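Local coordinates for fimbria adhesin protein (Klebsiella pneumoniae, PDB 3U4K) that probably anchors fimbriae of the bacterium to host tissue by binding human collagen V through this receptor-binding domain, at residues Y33-M39 with A55-M61; G104-K110 with S133-I139. All blocks are in the same frame, centred on the assembly; numbering follows the deposited sequence.

Overall arrangement
From the N terminus, strand 33-36 and the loop after it come first. Interaction 1 closes the short loop that brings residues 55-61 back against residues 33-39. Interaction 2 follows later in the chain and closes a second loop, in which residues 133-139 return to pair with residues 104-110. The two are in series and neither encloses the other. Interaction 1 joins the edge strand of the mixed sheet to strand 53-61 of the antiparallel sheet. Interaction 2 lies within that second sheet. They meet where strand 53-61 pairs with strand 133-141. There Trp-59 O lies 2.6 Å from Phe-135 N, a probable hydrogen bond, and Ile-35 packs on Phe-135.

Interaction 1: Y33-M39 with A55-M61; sequences YEINMAM and ATKTWTM
Trp-59 projects from strand 53-61 and spreads its indole against the chain at Ile-35 to Ala-38. With CG anti to the carbonyl carbon (chi1 -56°), the indole is carried toward residues 35-38. CB comes within 4.0 Å of Ile-35 CG2. That methyl then sits over the five-membered ring, 3.6 Å from its centroid and only 15° off the normal, a CH-pi contact. NE1 comes near Asn-36 O, but the approach is oblique and is not a hydrogen bond. On the six-membered ring, CZ2 lies against Met-37 CA, and CH2 is 3.8 Å from Met-37 CB. Ala-38 O stands at the ring edge, near its plane. The face opposite Ile-35 carries CG of Lys-57, from the same strand as the tryptophan.

Met-39 and Lys-57 run alongside each other with their ends pointing opposite ways, Met-39 CG lying 3.7 Å from Lys-57 CD. The selenomethionine chain of Met-39 then bends at its last torsion. This brings CE to Ala-55 CB at 3.8 Å and close to Thr-56 O.

At the other end, Tyr-33 CE1 rests on Met-61 CB at 3.6 Å. The selenium of Met-61 lies 4.6 Å from the centroid of the tyrosine ring and oblique to it, a Met-aromatic contact.

Side chains make most of the contact; the two strands are not paired with each other. Their axes are 9.1 Å apart at closest approach and run nearly antiparallel (154°). The contact packs one sheet of the jelly-roll barrel on the other. Strand 33-36 is bonded through its backbone to strand 166-170, while Thr-58 on strand 53-61 bonds to Thr-136 of strand 133-141.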
# COMPACT_ATOMS: atom_id res chain seq x y z
N TYR A 33 9.42 -9.30 -0.11
CA TYR A 33 10.01 -7.98 -0.31
C TYR A 33 9.24 -6.98 0.55
O TYR A 33 8.00 -7.04 0.62
CB TYR A 33 9.92 -7.58 -1.79
CG TYR A 33 10.79 -6.41 -2.18
CD1 TYR A 33 10.25 -5.14 -2.36
CD2 TYR A 33 12.16 -6.58 -2.40
CE1 TYR A 33 11.05 -4.07 -2.73
CE2 TYR A 33 12.97 -5.51 -2.76
CZ TYR A 33 12.40 -4.26 -2.93
OH TYR A 33 13.20 -3.20 -3.30
N GLU A 34 9.96 -6.09 1.22
CA GLU A 34 9.35 -5.15 2.16
C GLU A 34 9.68 -3.70 1.88
O GLU A 34 10.82 -3.36 1.56
CB GLU A 34 9.75 -5.49 3.59
CG GLU A 34 8.90 -6.56 4.23
CD GLU A 34 9.43 -6.98 5.59
OE1 GLU A 34 10.65 -7.23 5.70
OE2 GLU A 34 8.63 -7.05 6.54
N ILE A 35 8.67 -2.85 2.02
CA ILE A 35 8.85 -1.41 1.92
C ILE A 35 8.38 -0.77 3.23
O ILE A 35 7.23 -0.94 3.63
CB ILE A 35 8.05 -0.81 0.74
CG1 ILE A 35 8.51 -1.42 -0.58
CG2 ILE A 35 8.21 0.70 0.70
CD1 ILE A 35 7.53 -1.23 -1.72
N ASN A 36 9.29 -0.07 3.90
CA ASN A 36 8.92 0.82 4.99
C ASN A 36 8.45 2.15 4.40
O ASN A 36 9.23 2.84 3.73
CB ASN A 36 10.08 1.01 5.97
CG ASN A 36 9.79 2.05 7.04
OD1 ASN A 36 8.70 2.09 7.62
ND2 ASN A 36 10.78 2.90 7.32
N MSE A 37 7.19 2.50 4.64
CA MSE A 37 6.57 3.64 3.96
C MSE A 37 6.75 4.96 4.69
O MSE A 37 5.84 5.80 4.69
CB MSE A 37 5.08 3.33 3.75
CG MSE A 37 4.89 2.11 2.86
SE MSE A 37 3.00 1.87 2.34
CE MSE A 37 2.22 1.61 4.13
N ALA A 38 7.92 5.16 5.28
CA ALA A 38 8.22 6.37 6.04
C ALA A 38 8.14 7.63 5.18
O ALA A 38 8.82 7.74 4.15
CB ALA A 38 9.59 6.27 6.70
N MSE A 39 7.30 8.57 5.60
CA MSE A 39 7.08 9.81 4.85
C MSE A 39 7.44 11.03 5.66
O MSE A 39 7.58 12.12 5.12
CB MSE A 39 5.62 9.91 4.37
CG MSE A 39 5.33 8.88 3.28
SE MSE A 39 3.77 9.35 2.16
CE MSE A 39 4.36 11.12 1.53
N ALA A 55 0.02 14.58 0.03
CA ALA A 55 1.40 14.14 -0.15
C ALA A 55 1.46 12.77 -0.81
O ALA A 55 0.54 11.95 -0.66
CB ALA A 55 2.13 14.13 1.18
N THR A 56 2.54 12.53 -1.55
CA THR A 56 2.75 11.26 -2.24
C THR A 56 4.20 10.80 -2.10
O THR A 56 5.11 11.62 -1.99
CB THR A 56 2.33 11.36 -3.73
OG1 THR A 56 2.39 10.06 -4.34
CG2 THR A 56 3.24 12.31 -4.51
N LYS A 57 4.40 9.48 -2.09
CA LYS A 57 5.75 8.92 -2.07
C LYS A 57 5.84 7.63 -2.88
O LYS A 57 4.94 6.79 -2.83
CB LYS A 57 6.24 8.69 -0.65
CG LYS A 57 7.76 8.70 -0.51
CD LYS A 57 8.20 8.76 0.94
CE LYS A 57 9.52 9.49 1.10
NZ LYS A 57 10.60 8.93 0.23
N THR A 58 6.94 7.48 -3.62
CA THR A 58 7.13 6.35 -4.52
C THR A 58 8.45 5.61 -4.25
O THR A 58 9.52 6.22 -4.25
CB THR A 58 7.03 6.78 -5.99
OG1 THR A 58 5.67 7.09 -6.30
CG2 THR A 58 7.50 5.69 -6.93
N TRP A 59 8.34 4.31 -4.02
CA TRP A 59 9.51 3.44 -3.91
C TRP A 59 9.60 2.55 -5.12
O TRP A 59 8.58 2.09 -5.64
CB TRP A 59 9.43 2.59 -2.66
CG TRP A 59 9.30 3.39 -1.40
CD1 TRP A 59 10.30 3.74 -0.50
CD2 TRP A 59 8.07 3.98 -0.84
NE1 TRP A 59 9.80 4.48 0.54
CE2 TRP A 59 8.46 4.66 0.39
CE3 TRP A 59 6.73 4.00 -1.23
CZ2 TRP A 59 7.55 5.33 1.18
CZ3 TRP A 59 5.82 4.69 -0.42
CH2 TRP A 59 6.22 5.33 0.76
N THR A 60 10.82 2.30 -5.58
CA THR A 60 11.04 1.41 -6.70
C THR A 60 11.68 0.10 -6.24
O THR A 60 12.43 0.07 -5.26
CB THR A 60 11.91 2.06 -7.80
OG1 THR A 60 13.24 2.29 -7.30
CG2 THR A 60 11.31 3.39 -8.27
N MSE A 61 11.35 -0.99 -6.94
CA MSE A 61 12.03 -2.26 -6.75
C MSE A 61 12.67 -2.64 -8.06
O MSE A 61 11.99 -2.69 -9.09
CB MSE A 61 11.11 -3.37 -6.24
CG MSE A 61 9.77 -3.43 -6.97
SE MSE A 61 8.53 -4.55 -5.94
CE MSE A 61 7.17 -3.17 -5.58

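Interaction 2: G104-K110 with S133-I139; sequences GLRFSRK and STFTLDI
The Phe-135 ring has Ser-108 O over one face, 3.6 Å above the plane and nearer the ring's border than its centre. Its CZ meets Phe-107 CB obliquely. The Phe-107 ring in turn lies alongside Leu-137, and Leu-137 CD1 comes to 3.5 Å from Phe-107 CE2. Leu-105 CD2 continues this apolar row, touching Leu-137 CD1 and Ile-139 CG1.

The guanidinium of Arg-106 receives Asp-138 OD2 at its edge, in plane. The two side chains run side by side, but their flat groups are turned 64° apart. This salt bridge is a single bond from NH2 to OD2, 2.7 Å long and nearly straight (169°). It meets OD2 on its anti side, somewhat out of the carboxylate plane, and the bend of the arginine at chi3 helps bring NH2 there. Asp-138 OD1 is taken by Thr-56 OG1, so both carboxylate oxygens are held.

On the same face as Leu-105, Phe-107 and Phe-135, the extended Arg-109 gives its NE to Ser-133 OG at 3.0 Å. Its NH2 and the serine hydroxyl both bond to Ala-131 O, which helps hold the guanidinium in place.

Paired backbone bonds join Arg-106 with Asp-138, Ser-108 with Thr-136 and Lys-110 with Thr-134. Lys-110 O is gripped twice, by Thr-134 N at 2.8 Å and by Thr-134 OG1 at 3.2 Å.

These are adjacent antiparallel strands of one jelly-roll sheet. Strand 53-61 flanks strand 133-141, while strands 96-97 and 115-116 pair with strand 103-111. Phe-107 and Phe-135 both reach Thr-157 of strand 154-160, in the other sheet.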
# COMPACT_ATOMS: atom_id res chain seq x y z
N GLY A 104 -7.23 10.22 3.89
CA GLY A 104 -7.35 9.01 3.08
C GLY A 104 -6.02 8.43 2.62
O GLY A 104 -5.00 9.12 2.59
N LEU A 105 -6.05 7.15 2.26
CA LEU A 105 -4.86 6.45 1.77
C LEU A 105 -5.17 5.61 0.53
O LEU A 105 -6.15 4.87 0.51
CB LEU A 105 -4.25 5.57 2.87
CG LEU A 105 -3.57 6.24 4.06
CD1 LEU A 105 -3.04 5.19 5.02
CD2 LEU A 105 -2.43 7.16 3.63
N ARG A 106 -4.33 5.76 -0.49
CA ARG A 106 -4.43 4.95 -1.70
C ARG A 106 -3.08 4.32 -2.04
O ARG A 106 -2.07 5.02 -2.17
CB ARG A 106 -4.97 5.78 -2.86
CG ARG A 106 -5.46 4.96 -4.05
CD ARG A 106 -6.00 5.85 -5.16
NE ARG A 106 -5.04 6.90 -5.51
CZ ARG A 106 -5.33 8.02 -6.16
NH1 ARG A 106 -6.58 8.27 -6.54
NH2 ARG A 106 -4.38 8.91 -6.41
N PHE A 107 -3.07 3.00 -2.17
CA PHE A 107 -1.86 2.25 -2.49
C PHE A 107 -1.95 1.74 -3.92
O PHE A 107 -2.95 1.14 -4.31
CB PHE A 107 -1.70 1.06 -1.54
CG PHE A 107 -1.93 1.39 -0.09
CD1 PHE A 107 -3.23 1.42 0.43
CD2 PHE A 107 -0.86 1.65 0.75
CE1 PHE A 107 -3.45 1.72 1.76
CE2 PHE A 107 -1.08 1.95 2.09
CZ PHE A 107 -2.37 1.99 2.59
N SER A 108 -0.90 1.99 -4.69
CA SER A 108 -0.86 1.59 -6.08
C SER A 108 0.50 1.00 -6.46
O SER A 108 1.52 1.30 -5.82
CB SER A 108 -1.20 2.76 -7.00
OG SER A 108 -0.20 3.77 -6.92
N ARG A 109 0.50 0.17 -7.50
CA ARG A 109 1.73 -0.39 -8.04
C ARG A 109 1.73 -0.15 -9.54
O ARG A 109 0.71 -0.33 -10.20
CB ARG A 109 1.80 -1.89 -7.73
CG ARG A 109 3.17 -2.51 -7.97
CD ARG A 109 3.10 -4.02 -7.80
NE ARG A 109 4.19 -4.69 -8.51
CZ ARG A 109 4.28 -6.01 -8.67
NH1 ARG A 109 3.36 -6.82 -8.17
NH2 ARG A 109 5.31 -6.52 -9.34
N LYS A 110 2.87 0.27 -10.07
CA LYS A 110 2.99 0.55 -11.50
C LYS A 110 4.26 -0.06 -12.08
O LYS A 110 5.35 0.08 -11.51
CB LYS A 110 2.94 2.05 -11.76
CG LYS A 110 2.55 2.42 -13.19
CD LYS A 110 2.07 3.86 -13.29
CE LYS A 110 1.60 4.19 -14.70
NZ LYS A 110 2.72 4.24 -15.68
N SER A 133 9.07 -2.74 -10.44
CA SER A 133 7.95 -1.80 -10.44
C SER A 133 8.15 -0.66 -9.45
O SER A 133 9.14 -0.62 -8.71
CB SER A 133 6.64 -2.53 -10.14
OG SER A 133 6.74 -3.27 -8.94
N THR A 134 7.21 0.28 -9.46
CA THR A 134 7.13 1.34 -8.46
C THR A 134 5.96 1.05 -7.55
O THR A 134 4.90 0.62 -8.01
CB THR A 134 6.93 2.73 -9.10
OG1 THR A 134 5.67 2.77 -9.79
CG2 THR A 134 8.06 3.07 -10.06
N PHE A 135 6.14 1.29 -6.25
CA PHE A 135 5.02 1.29 -5.31
C PHE A 135 4.75 2.71 -4.86
O PHE A 135 5.68 3.43 -4.48
CB PHE A 135 5.29 0.37 -4.12
CG PHE A 135 4.07 0.09 -3.28
CD1 PHE A 135 3.25 -0.99 -3.57
CD2 PHE A 135 3.74 0.91 -2.20
CE1 PHE A 135 2.12 -1.25 -2.80
CE2 PHE A 135 2.62 0.65 -1.43
CZ PHE A 135 1.81 -0.43 -1.73
N THR A 136 3.48 3.13 -4.90
CA THR A 136 3.12 4.51 -4.59
C THR A 136 2.01 4.64 -3.54
O THR A 136 0.91 4.11 -3.70
CB THR A 136 2.73 5.29 -5.88
OG1 THR A 136 3.85 5.31 -6.77
CG2 THR A 136 2.33 6.72 -5.56
N LEU A 137 2.34 5.35 -2.46
CA LEU A 137 1.38 5.70 -1.42
C LEU A 137 0.87 7.13 -1.63
O LEU A 137 1.66 8.06 -1.81
CB LEU A 137 2.01 5.55 -0.03
CG LEU A 137 1.22 6.00 1.20
CD1 LEU A 137 -0.06 5.19 1.38
CD2 LEU A 137 2.07 5.91 2.46
N ASP A 138 -0.45 7.28 -1.61
CA ASP A 138 -1.08 8.59 -1.76
C ASP A 138 -1.85 8.97 -0.51
O ASP A 138 -2.67 8.20 -0.01
CB ASP A 138 -2.04 8.60 -2.96
CG ASP A 138 -1.32 8.76 -4.29
OD1 ASP A 138 -0.14 9.15 -4.30
OD2 ASP A 138 -1.96 8.49 -5.34
N ILE A 139 -1.56 10.17 0.00
CA ILE A 139 -2.34 10.74 1.10
C ILE A 139 -3.36 11.73 0.53
O ILE A 139 -2.99 12.74 -0.08
CB ILE A 139 -1.44 11.41 2.16
CG1 ILE A 139 -0.47 10.38 2.74
CG2 ILE A 139 -2.29 12.01 3.27
CD1 ILE A 139 0.68 10.98 3.53